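Local coordinates for checkpoint serine/threonine-protein kinase BUB1 (Saccharomyces cerevisiae, PDB 3ESL) that phosphorylates BUB3 and itself in the spindle assembly checkpoint, which delays anaphase until chromosomes are bioriented, and is represented here by its conserved all-helical N-terminal domain, at residues A[77-82]-A[108-113]; A[102-107]-A[189-194]; A[85-90]-A[96-101]; A[135-140]-A[180-185]. One frame throughout, in Å; residues are numbered along the deposited sequence. Where two conformers were deposited one is given.

Contact 1 of 4, residues A[77-82]-A[108-113]; sequences PRFLKI and KGIGTK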
# COMPACT_ATOMS: atom_id res chain seq x y z
N PRO A 77 8.15 -5.62 4.95
CA PRO A 77 8.10 -4.20 4.54
C PRO A 77 8.13 -4.04 3.03
O PRO A 77 7.62 -3.05 2.51
CB PRO A 77 9.38 -3.61 5.15
CG PRO A 77 10.28 -4.77 5.39
CD PRO A 77 9.39 -5.95 5.68
N ARG A 78 8.73 -5.00 2.33
CA ARG A 78 8.72 -4.93 0.86
C ARG A 78 7.30 -5.05 0.31
O ARG A 78 6.92 -4.33 -0.63
CB ARG A 78 9.57 -6.04 0.26
CG ARG A 78 11.01 -6.04 0.74
CD ARG A 78 11.74 -7.31 0.26
NE ARG A 78 11.12 -8.52 0.81
CZ ARG A 78 11.29 -9.75 0.31
NH1 ARG A 78 12.06 -9.93 -0.76
NH2 ARG A 78 10.69 -10.78 0.87
N PHE A 79 6.51 -5.95 0.90
CA PHE A 79 5.12 -6.15 0.51
C PHE A 79 4.29 -4.90 0.83
O PHE A 79 3.52 -4.40 0.01
CB PHE A 79 4.55 -7.37 1.22
CG PHE A 79 3.21 -7.81 0.72
CD1 PHE A 79 2.93 -7.86 -0.66
CD2 PHE A 79 2.24 -8.25 1.62
CE1 PHE A 79 1.65 -8.31 -1.11
CE2 PHE A 79 0.98 -8.69 1.17
CZ PHE A 79 0.70 -8.72 -0.19
N LEU A 80 4.45 -4.39 2.05
CA LEU A 80 3.77 -3.15 2.44
C LEU A 80 4.02 -2.04 1.42
O LEU A 80 3.09 -1.33 1.04
CB LEU A 80 4.20 -2.71 3.84
CG LEU A 80 3.55 -1.39 4.28
CD1 LEU A 80 2.02 -1.47 4.21
CD2 LEU A 80 4.03 -0.98 5.69
N LYS A 81 5.26 -1.89 0.97
CA LYS A 81 5.59 -0.81 0.06
C LYS A 81 4.84 -0.93 -1.27
O LYS A 81 4.48 0.07 -1.85
CB LYS A 81 7.09 -0.68 -0.14
CG LYS A 81 7.81 -0.09 1.09
CD LYS A 81 9.31 0.05 0.80
CE LYS A 81 10.12 0.13 2.08
NZ LYS A 81 9.99 1.44 2.77
N ILE A 82 4.61 -2.16 -1.72
CA ILE A 82 3.85 -2.37 -2.96
C ILE A 82 2.42 -1.85 -2.80
O ILE A 82 1.92 -1.16 -3.68
CB ILE A 82 3.87 -3.85 -3.42
CG1 ILE A 82 5.32 -4.32 -3.57
CG2 ILE A 82 3.13 -4.01 -4.77
CD1 ILE A 82 5.47 -5.81 -3.67
N LYS A 108 -6.81 -7.65 7.28
CA LYS A 108 -6.00 -8.84 7.02
C LYS A 108 -4.69 -8.89 7.82
O LYS A 108 -3.93 -9.86 7.72
CB LYS A 108 -5.70 -8.95 5.52
CG LYS A 108 -6.93 -9.28 4.68
CD LYS A 108 -6.56 -9.59 3.23
CE LYS A 108 -6.17 -11.05 3.02
NZ LYS A 108 -7.36 -11.94 2.91
N GLY A 109 -4.43 -7.85 8.61
CA GLY A 109 -3.17 -7.75 9.36
C GLY A 109 -1.95 -7.48 8.49
O GLY A 109 -0.81 -7.75 8.90
N ILE A 110 -2.18 -6.93 7.31
CA ILE A 110 -1.08 -6.53 6.43
C ILE A 110 -0.52 -5.18 6.85
O ILE A 110 -1.20 -4.15 6.76
CB ILE A 110 -1.51 -6.54 4.93
CG1 ILE A 110 -1.89 -7.97 4.51
CG2 ILE A 110 -0.38 -6.02 4.01
CD1 ILE A 110 -2.70 -8.03 3.23
N GLY A 111 0.72 -5.18 7.32
CA GLY A 111 1.41 -3.95 7.68
C GLY A 111 1.12 -3.43 9.08
O GLY A 111 1.65 -2.40 9.48
N THR A 112 0.29 -4.14 9.83
CA THR A 112 -0.17 -3.61 11.12
C THR A 112 0.88 -3.63 12.24
O THR A 112 0.66 -3.07 13.33
CB THR A 112 -1.49 -4.25 11.57
OG1 THR A 112 -1.36 -5.67 11.60
CG2 THR A 112 -2.63 -3.86 10.60
N LYS A 113 2.03 -4.25 11.97
CA LYS A 113 3.16 -4.17 12.89
C LYS A 113 4.27 -3.25 12.37
O LYS A 113 5.36 -3.18 12.96
CB LYS A 113 3.70 -5.57 13.20
CG LYS A 113 2.68 -6.49 13.86
CD LYS A 113 3.28 -7.89 14.09
CE LYS A 113 2.20 -8.87 14.59
NZ LYS A 113 2.79 -10.17 15.04

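Contact 2 of 4, residues A[102-107]-A[189-194]; sequences FKYMFN and RTAPFF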
# COMPACT_ATOMS: atom_id res chain seq x y z
N PHE A 102 -6.53 0.72 2.63
CA PHE A 102 -5.91 0.66 3.96
C PHE A 102 -6.73 -0.16 4.95
O PHE A 102 -6.18 -0.92 5.75
CB PHE A 102 -5.69 2.06 4.53
CG PHE A 102 -4.49 2.78 3.97
CD1 PHE A 102 -3.20 2.39 4.34
CD2 PHE A 102 -4.66 3.90 3.15
CE1 PHE A 102 -2.08 3.09 3.84
CE2 PHE A 102 -3.56 4.59 2.65
CZ PHE A 102 -2.26 4.18 3.00
N LYS A 103 -8.05 -0.01 4.90
CA LYS A 103 -8.96 -0.76 5.76
C LYS A 103 -8.91 -2.28 5.52
O LYS A 103 -8.98 -3.08 6.46
CB LYS A 103 -10.40 -0.25 5.59
CG LYS A 103 -10.60 1.12 6.21
CD LYS A 103 -11.92 1.72 5.78
CE LYS A 103 -13.07 0.81 6.17
NZ LYS A 103 -14.36 1.56 6.34
N TYR A 104 -8.79 -2.66 4.25
CA TYR A 104 -8.68 -4.06 3.85
C TYR A 104 -7.38 -4.67 4.38
O TYR A 104 -7.37 -5.75 4.98
CB TYR A 104 -8.74 -4.14 2.34
CG TYR A 104 -8.57 -5.51 1.73
CD1 TYR A 104 -9.66 -6.38 1.60
CD2 TYR A 104 -7.33 -5.92 1.24
CE1 TYR A 104 -9.51 -7.63 1.01
CE2 TYR A 104 -7.17 -7.17 0.65
CZ TYR A 104 -8.27 -8.02 0.54
OH TYR A 104 -8.13 -9.26 -0.05
N MET A 105 -6.28 -3.96 4.15
CA MET A 105 -4.99 -4.33 4.75
C MET A 105 -5.10 -4.49 6.28
O MET A 105 -4.63 -5.48 6.83
CB MET A 105 -3.96 -3.26 4.40
CG MET A 105 -3.66 -3.16 2.90
SD MET A 105 -2.83 -1.58 2.55
CE MET A 105 -1.24 -1.89 3.28
N PHE A 106 -5.71 -3.51 6.94
CA PHE A 106 -5.85 -3.54 8.41
C PHE A 106 -6.58 -4.82 8.84
O PHE A 106 -6.14 -5.54 9.74
CB PHE A 106 -6.57 -2.29 8.91
CG PHE A 106 -6.58 -2.16 10.41
CD1 PHE A 106 -5.49 -1.62 11.08
CD2 PHE A 106 -7.68 -2.59 11.15
CE1 PHE A 106 -5.48 -1.50 12.48
CE2 PHE A 106 -7.69 -2.48 12.55
CZ PHE A 106 -6.59 -1.93 13.21
N ASN A 107 -7.69 -5.12 8.16
CA ASN A 107 -8.49 -6.31 8.43
C ASN A 107 -7.72 -7.62 8.26
O ASN A 107 -7.94 -8.58 9.00
CB ASN A 107 -9.72 -6.33 7.52
CG ASN A 107 -10.67 -7.49 7.84
OD1 ASN A 107 -10.84 -8.42 7.05
ND2 ASN A 107 -11.28 -7.43 9.01
N ARG A 189 -15.66 -3.31 5.75
CA ARG A 189 -16.91 -3.44 5.00
C ARG A 189 -16.74 -4.33 3.78
O ARG A 189 -17.37 -5.39 3.67
CB ARG A 189 -17.44 -2.05 4.61
CG ARG A 189 -17.89 -1.18 5.79
CD ARG A 189 -19.28 -1.59 6.29
NE ARG A 189 -20.20 -1.70 5.16
CZ ARG A 189 -20.98 -0.72 4.73
NH1 ARG A 189 -20.98 0.46 5.34
NH2 ARG A 189 -21.77 -0.91 3.67
N THR A 190 -15.86 -3.91 2.87
CA THR A 190 -15.75 -4.49 1.54
C THR A 190 -14.30 -4.37 1.04
O THR A 190 -13.61 -3.43 1.42
CB THR A 190 -16.74 -3.77 0.57
OG1 THR A 190 -16.80 -4.45 -0.68
CG2 THR A 190 -16.36 -2.29 0.33
N ALA A 191 -13.84 -5.32 0.23
CA ALA A 191 -12.55 -5.15 -0.48
C ALA A 191 -12.61 -3.97 -1.46
O ALA A 191 -13.68 -3.67 -2.02
CB ALA A 191 -12.15 -6.41 -1.20
N PRO A 192 -11.47 -3.29 -1.69
CA PRO A 192 -11.46 -2.22 -2.67
C PRO A 192 -11.84 -2.75 -4.03
O PRO A 192 -11.64 -3.94 -4.32
CB PRO A 192 -9.99 -1.74 -2.68
CG PRO A 192 -9.22 -2.79 -1.99
CD PRO A 192 -10.15 -3.47 -1.04
N PHE A 193 -12.40 -1.89 -4.87
CA PHE A 193 -12.88 -2.32 -6.16
C PHE A 193 -11.83 -2.99 -7.03
O PHE A 193 -12.13 -3.95 -7.72
CB PHE A 193 -13.54 -1.19 -6.94
CG PHE A 193 -14.16 -1.64 -8.23
CD1 PHE A 193 -15.22 -2.56 -8.22
CD2 PHE A 193 -13.69 -1.17 -9.45
CE1 PHE A 193 -15.80 -3.01 -9.42
CE2 PHE A 193 -14.27 -1.60 -10.65
CZ PHE A 193 -15.32 -2.52 -10.64
N PHE A 194 -10.58 -2.50 -6.98
CA PHE A 194 -9.57 -3.06 -7.88
C PHE A 194 -9.32 -4.54 -7.59
O PHE A 194 -9.01 -5.31 -8.50
CB PHE A 194 -8.25 -2.24 -7.89
CG PHE A 194 -7.35 -2.48 -6.71
CD1 PHE A 194 -7.45 -1.69 -5.56
CD2 PHE A 194 -6.35 -3.46 -6.76
CE1 PHE A 194 -6.59 -1.89 -4.47
CE2 PHE A 194 -5.50 -3.69 -5.68
CZ PHE A 194 -5.61 -2.90 -4.53

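Contact 3 of 4, residues A[85-90]-A[96-101]; sequences WYINLF and HESENT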
# COMPACT_ATOMS: atom_id res chain seq x y z
N TRP A 85 2.67 1.97 -2.82
CA TRP A 85 2.95 2.43 -4.19
C TRP A 85 1.69 2.34 -5.04
O TRP A 85 1.39 3.25 -5.81
CB TRP A 85 4.09 1.65 -4.83
CG TRP A 85 5.44 2.29 -4.53
CD1 TRP A 85 6.39 1.84 -3.67
CD2 TRP A 85 5.96 3.50 -5.10
NE1 TRP A 85 7.48 2.69 -3.66
CE2 TRP A 85 7.24 3.72 -4.54
CE3 TRP A 85 5.47 4.42 -6.04
CZ2 TRP A 85 8.04 4.82 -4.88
CZ3 TRP A 85 6.27 5.52 -6.39
CH2 TRP A 85 7.54 5.70 -5.81
N TYR A 86 0.95 1.25 -4.87
CA TYR A 86 -0.29 1.08 -5.62
C TYR A 86 -1.29 2.20 -5.34
O TYR A 86 -1.83 2.81 -6.25
CB TYR A 86 -0.95 -0.28 -5.39
CG TYR A 86 -2.11 -0.50 -6.34
CD1 TYR A 86 -1.91 -1.08 -7.59
CD2 TYR A 86 -3.39 -0.05 -6.02
CE1 TYR A 86 -2.95 -1.24 -8.49
CE2 TYR A 86 -4.44 -0.20 -6.92
CZ TYR A 86 -4.22 -0.81 -8.13
OH TYR A 86 -5.26 -0.96 -9.00
N ILE A 87 -1.53 2.45 -4.06
CA ILE A 87 -2.45 3.50 -3.65
C ILE A 87 -2.01 4.85 -4.22
O ILE A 87 -2.82 5.58 -4.79
CB ILE A 87 -2.56 3.55 -2.11
CG1 ILE A 87 -3.21 2.26 -1.57
CG2 ILE A 87 -3.35 4.79 -1.63
CD1 ILE A 87 -2.92 2.02 -0.08
N ASN A 88 -0.72 5.16 -4.10
CA ASN A 88 -0.19 6.46 -4.54
C ASN A 88 -0.22 6.66 -6.06
O ASN A 88 -0.51 7.76 -6.54
CB ASN A 88 1.24 6.66 -4.03
CG ASN A 88 1.33 6.81 -2.51
OD1 ASN A 88 0.36 7.13 -1.83
ND2 ASN A 88 2.53 6.59 -1.98
N LEU A 89 0.10 5.61 -6.80
CA LEU A 89 0.16 5.68 -8.26
C LEU A 89 -1.22 5.65 -8.91
O LEU A 89 -1.46 6.36 -9.90
CB LEU A 89 1.00 4.54 -8.82
CG LEU A 89 2.50 4.59 -8.55
CD1 LEU A 89 3.10 3.29 -9.03
CD2 LEU A 89 3.15 5.79 -9.25
N PHE A 90 -2.11 4.83 -8.37
CA PHE A 90 -3.35 4.48 -9.07
C PHE A 90 -4.65 4.93 -8.41
O PHE A 90 -5.68 5.04 -9.09
CB PHE A 90 -3.37 2.99 -9.40
CG PHE A 90 -2.23 2.56 -10.28
CD1 PHE A 90 -2.13 3.02 -11.59
CD2 PHE A 90 -1.24 1.72 -9.80
CE1 PHE A 90 -1.07 2.64 -12.41
CE2 PHE A 90 -0.17 1.33 -10.61
CZ PHE A 90 -0.09 1.79 -11.92
N HIS A 96 -12.05 7.32 -1.19
CA HIS A 96 -12.76 6.16 -0.67
C HIS A 96 -12.08 4.84 -1.01
O HIS A 96 -11.99 3.96 -0.16
CB HIS A 96 -14.23 6.16 -1.08
CG HIS A 96 -15.03 7.16 -0.31
ND1 HIS A 96 -15.29 7.03 1.03
CD2 HIS A 96 -15.60 8.33 -0.70
CE1 HIS A 96 -16.00 8.07 1.45
NE2 HIS A 96 -16.20 8.87 0.42
N GLU A 97 -11.60 4.71 -2.24
CA GLU A 97 -10.88 3.50 -2.63
C GLU A 97 -9.52 3.43 -1.94
O GLU A 97 -9.11 2.35 -1.53
CB GLU A 97 -10.76 3.39 -4.15
CG GLU A 97 -12.10 3.00 -4.78
CD GLU A 97 -12.65 1.70 -4.20
OE1 GLU A 97 -11.95 0.68 -4.29
OE2 GLU A 97 -13.77 1.71 -3.62
N SER A 98 -8.85 4.57 -1.79
CA SER A 98 -7.60 4.61 -0.99
C SER A 98 -7.84 4.15 0.45
O SER A 98 -7.14 3.26 0.94
CB SER A 98 -6.95 6.01 -1.00
OG SER A 98 -6.46 6.33 -2.29
N GLU A 99 -8.82 4.76 1.11
CA GLU A 99 -9.12 4.41 2.49
C GLU A 99 -9.56 2.94 2.59
O GLU A 99 -9.16 2.23 3.51
CB GLU A 99 -10.18 5.33 3.09
CG GLU A 99 -10.37 5.06 4.57
CD GLU A 99 -11.50 5.85 5.21
OE1 GLU A 99 -12.61 5.87 4.65
OE2 GLU A 99 -11.25 6.43 6.29
N ASN A 100 -10.37 2.49 1.63
CA ASN A 100 -10.82 1.11 1.64
C ASN A 100 -9.67 0.11 1.50
O ASN A 100 -9.72 -0.99 2.05
CB ASN A 100 -11.87 0.86 0.56
CG ASN A 100 -13.21 1.48 0.90
OD1 ASN A 100 -13.43 1.93 2.03
ND2 ASN A 100 -14.11 1.51 -0.08
N THR A 101 -8.66 0.50 0.74
CA THR A 101 -7.46 -0.33 0.61
C THR A 101 -6.74 -0.42 1.95
O THR A 101 -6.42 -1.53 2.39
CB THR A 101 -6.53 0.17 -0.52
OG1 THR A 101 -7.28 0.25 -1.74
CG2 THR A 101 -5.36 -0.80 -0.74

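Contact 4 of 4, residues A[135-140]-A[180-185]; sequences KVLLEL and ERLKGR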
# COMPACT_ATOMS: atom_id res chain seq x y z
N LYS A 135 -4.50 11.50 14.08
CA LYS A 135 -3.65 11.46 15.27
C LYS A 135 -3.84 10.14 16.00
O LYS A 135 -2.87 9.49 16.37
CB LYS A 135 -3.94 12.65 16.20
CG LYS A 135 -3.26 12.59 17.55
CD LYS A 135 -3.45 13.89 18.32
CE LYS A 135 -2.79 13.83 19.69
NZ LYS A 135 -2.40 15.19 20.14
N VAL A 136 -5.09 9.72 16.17
CA VAL A 136 -5.41 8.50 16.90
C VAL A 136 -4.78 7.28 16.20
O VAL A 136 -4.32 6.35 16.85
CB VAL A 136 -6.93 8.31 17.08
CG1 VAL A 136 -7.24 6.98 17.75
CG2 VAL A 136 -7.51 9.46 17.91
N LEU A 137 -4.77 7.33 14.87
CA LEU A 137 -4.17 6.25 14.09
C LEU A 137 -2.67 6.10 14.38
O LEU A 137 -2.17 4.98 14.51
CB LEU A 137 -4.43 6.47 12.62
CG LEU A 137 -4.21 5.32 11.65
CD1 LEU A 137 -4.88 4.04 12.15
CD2 LEU A 137 -4.76 5.78 10.32
N LEU A 138 -1.96 7.23 14.50
CA LEU A 138 -0.54 7.17 14.86
C LEU A 138 -0.36 6.58 16.26
O LEU A 138 0.51 5.73 16.49
CB LEU A 138 0.13 8.54 14.76
CG LEU A 138 0.24 9.13 13.36
CD1 LEU A 138 0.67 10.59 13.43
CD2 LEU A 138 1.19 8.32 12.46
N GLU A 139 -1.21 7.02 17.19
CA GLU A 139 -1.17 6.49 18.55
C GLU A 139 -1.51 5.00 18.60
O GLU A 139 -0.97 4.26 19.43
CB GLU A 139 -2.10 7.30 19.46
CG GLU A 139 -1.76 8.78 19.50
CD GLU A 139 -2.76 9.60 20.30
OE1 GLU A 139 -3.94 9.21 20.37
OE2 GLU A 139 -2.35 10.64 20.85
N LEU A 140 -2.38 4.55 17.70
CA LEU A 140 -2.73 3.13 17.60
C LEU A 140 -1.52 2.30 17.15
O LEU A 140 -1.29 1.20 17.64
CB LEU A 140 -3.90 2.92 16.63
CG LEU A 140 -4.41 1.49 16.40
CD1 LEU A 140 -4.93 0.83 17.69
CD2 LEU A 140 -5.50 1.48 15.32
N GLU A 180 -13.46 7.05 18.84
CA GLU A 180 -14.67 6.35 18.42
C GLU A 180 -15.01 6.60 16.95
O GLU A 180 -15.55 5.72 16.28
CB GLU A 180 -15.85 6.71 19.32
CG GLU A 180 -15.95 5.84 20.57
CD GLU A 180 -16.44 4.42 20.27
OE1 GLU A 180 -17.12 4.21 19.23
OE2 GLU A 180 -16.15 3.50 21.07
N ARG A 181 -14.68 7.80 16.47
CA ARG A 181 -14.83 8.14 15.05
C ARG A 181 -13.87 7.30 14.20
O ARG A 181 -14.28 6.76 13.17
CB ARG A 181 -14.58 9.63 14.82
CG ARG A 181 -15.79 10.54 15.11
CD ARG A 181 -15.51 11.96 14.64
NE ARG A 181 -14.50 12.62 15.46
CZ ARG A 181 -13.68 13.58 15.03
NH1 ARG A 181 -13.73 14.00 13.78
NH2 ARG A 181 -12.80 14.11 15.87
N LEU A 182 -12.62 7.19 14.64
CA LEU A 182 -11.64 6.33 13.96
C LEU A 182 -12.07 4.87 13.96
O LEU A 182 -12.03 4.21 12.92
CB LEU A 182 -10.23 6.46 14.56
CG LEU A 182 -9.17 5.59 13.85
CD1 LEU A 182 -8.95 6.03 12.40
CD2 LEU A 182 -7.85 5.56 14.61
N LYS A 183 -12.49 4.37 15.13
CA LYS A 183 -13.00 3.00 15.25
C LYS A 183 -14.09 2.74 14.21
O LYS A 183 -14.06 1.71 13.52
CB LYS A 183 -13.54 2.75 16.65
CG LYS A 183 -13.96 1.30 16.90
CD LYS A 183 -14.67 1.13 18.24
CE LYS A 183 -13.73 1.29 19.42
NZ LYS A 183 -14.41 0.97 20.71
N GLY A 184 -15.04 3.67 14.10
CA GLY A 184 -16.10 3.60 13.09
C GLY A 184 -15.56 3.56 11.67
O GLY A 184 -16.04 2.78 10.84
N ARG A 185 -14.56 4.40 11.40
CA ARG A 185 -13.89 4.43 10.09
C ARG A 185 -13.15 3.13 9.78
O ARG A 185 -12.99 2.78 8.60
CB ARG A 185 -12.90 5.59 10.00
CG ARG A 185 -13.51 6.98 10.10
CD ARG A 185 -12.72 7.99 9.29
NE ARG A 185 -12.95 7.83 7.85
CZ ARG A 185 -14.07 8.19 7.22
NH1 ARG A 185 -15.08 8.75 7.89
NH2 ARG A 185 -14.17 8.01 5.91

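Contact 1 of 4, residues A[77-82]-A[108-113]
The loop that leaves helix 95-108 through a Schellman motif packs its Ile110 and Gly111 against Phe79 and Leu80, on the opening turns of helix 77-90. Gly109, the first residue past the helix, suits its place because the motif needs a positive phi, here 71°. Next along the loop, the branched side chain of Ile110 meets the Phe79 ring obliquely, with CG2 of Ile110 4.1 Å from CE2 of Phe79. A chi1 of -169° swings the Phe79 ring away from the backbone N and out toward that methyl. The same ring packs on Leu64 and Ile67 of helix 49-67 and takes Trp83 edge to face, so it bridges successive helices. One residue on, CA of Gly111 lies 4.3 Å from CD1 of Leu80. A second glycine fits for two reasons: phi is again positive, at 84°, and a beta carbon would come too close to the Leu80 methyl. The contact is buried and entirely apolar, and the Gly111 backbone is hydrogen-bonded to that of Arg74. The arrangement is that of a Schellman motif ending helix 95-108, within an antiparallel helix pair of the kind from which TPR-like stacks are built.

Contact 2 of 4, residues A[102-107]-A[189-194]
Tyr104 meets Ala191 and Pro192 by apolar packing, at two levels of its side chain. Near the root, CB of Tyr104 lies 3.7 Å from CD of Pro192, and the proline side chain runs roughly perpendicular to that of the tyrosine. Farther out, CE1 of Tyr104 lies 3.7 Å from the CB methyl of Ala191, which approaches the ring obliquely. With chi1 at 177°, the tyrosine ring extends away from its own backbone N and along the passing chain, which is how it meets two consecutive residues. Small Ala191 permits close approach, and Pro192, with phi held near -60° by its ring, stiffens the extended chain at the N-cap position. A leucine in place of Tyr104 would probably leave the Ala191 methyl without a ring to pack on and Gln68 without its weak bond to the tyrosine OH.

The polar links involve neighbouring residues. Lys103 NZ binds the carbonyl oxygen of Arg185, which holds the incoming chain to helix 95-108, while Arg189 NH1 stays 6.8 Å from Lys103 NZ. Phe193 gives its backbone N-H to Glu97. The arrangement is that of an extended segment that packs on helix 95-108 and ends in a proline N-cap, as helix 193-200 begins.

Contact 3 of 4, residues A[85-90]-A[96-101]
Ile87 spreads its two branches over Ser98 and Thr101, residues one turn apart on the facing helix. Its CG2 methyl rests 3.5 Å from OG of Ser98, a van der Waals contact, since that hydroxyl is engaged with the carbonyl oxygen of Asn94, just before the helix begins. The longer branch goes to the threonine: CD1 of Ile87 and CG2 of Thr101 approach tip to tip at 3.8 Å. A chi1 of -66° sets CG1 beside the isoleucine backbone N and CG2 opposite it, which divides the branches between the two partners. Helices 77-90 and 95-108 form an antiparallel hairpin with a short connection, of the kind that builds TPR-like stacks, and they come close here, the CA atoms of Ile87 and Ser98 being only 5.9 Å apart. Serine and threonine suit such proximity because they are small and can spend their hydroxyls locally. Thr101 OG1 donates to the carbonyl oxygen of Glu97 at 2.8 Å, with a C=O...O angle of 149°; the backbone N-H of Thr101 reaches the same oxygen from the opposite face of its plane. Held by that bond, the threonine presents its methyl to the isoleucine. Cutting Ile87 back to an alanine is likely to open a gap between the helices and leave the Thr101 methyl without its mate. The preceding residue, Tyr86, stacks with Phe194 and bonds through its OH to Glu61 and Arg57.

Contact 4 of 4, residues A[135-140]-A[180-185]
Leu182 pushes one methyl, CD2, into the angle between Val136 and Leu137, and the whole apolar part of the contact turns on that atom. Against Val136 the packing is tight: CD2 of Leu182 lies 3.5 Å from CG1 of Val136, less than the usual carbon-carbon separation, and the two side chains run antiparallel, side by side. Leu137 lies crosswise to Leu182, its CB 4.1 Å from CD2 of Leu182, and the same methyl also touches the backbone, 3.6 Å from N of Leu137. The extended Leu182 side chain, with CG opposite the backbone N (chi1 -179°), carries CD2 across to the other helix, while beta-branched Val136 offers a compact, stiff surface. Leu125 of helix 115-127 packs on both Leu182 and Leu137, so three helices converge here.

Charged groups occupy other sides of helix 177-186. Within the segment, Lys183 NZ forms a 3.1 Å salt bridge with OE2 of Glu180, approaching 43° out of the carboxylate plane. Arg181 pairs with Glu133, which ties the helix to 131-143. Arg185 pairs with Glu99 and makes a cation-pi contact with Phe130, reaching toward helix 95-108.

Between these two segments the packing falls on one leucine methyl, whose fit depends on shape, whereas the ion pairs from Arg181 and Arg185, one helical turn apart, add directed links to Glu133 and Glu99; together they probably fix how helix 177-186 is set against the body of the domain.

In the fold
Contacts 1 and 3 share helix 77-90, their centres about 14 Å apart, and contact 3 falls within the stretch of chain that contact 1 encloses. Contacts 2 and 3 share helix 95-108, with centres about 10 Å apart. Contact 4 joins helices 131-143 and 177-186, its centre about 19 Å from those of contacts 1 and 3. Along the chain contact 3 closes before contact 4 opens, contact 4 lies within the span of contact 2, and the segments of contacts 1 and 2 alternate. Helix 95-108 also leads into the loop of contact 1 and is salt-bridged to contact 4. Contact 2 touches the other three, as the last part of the chain folds back over the earlier helices of this TPR-like domain.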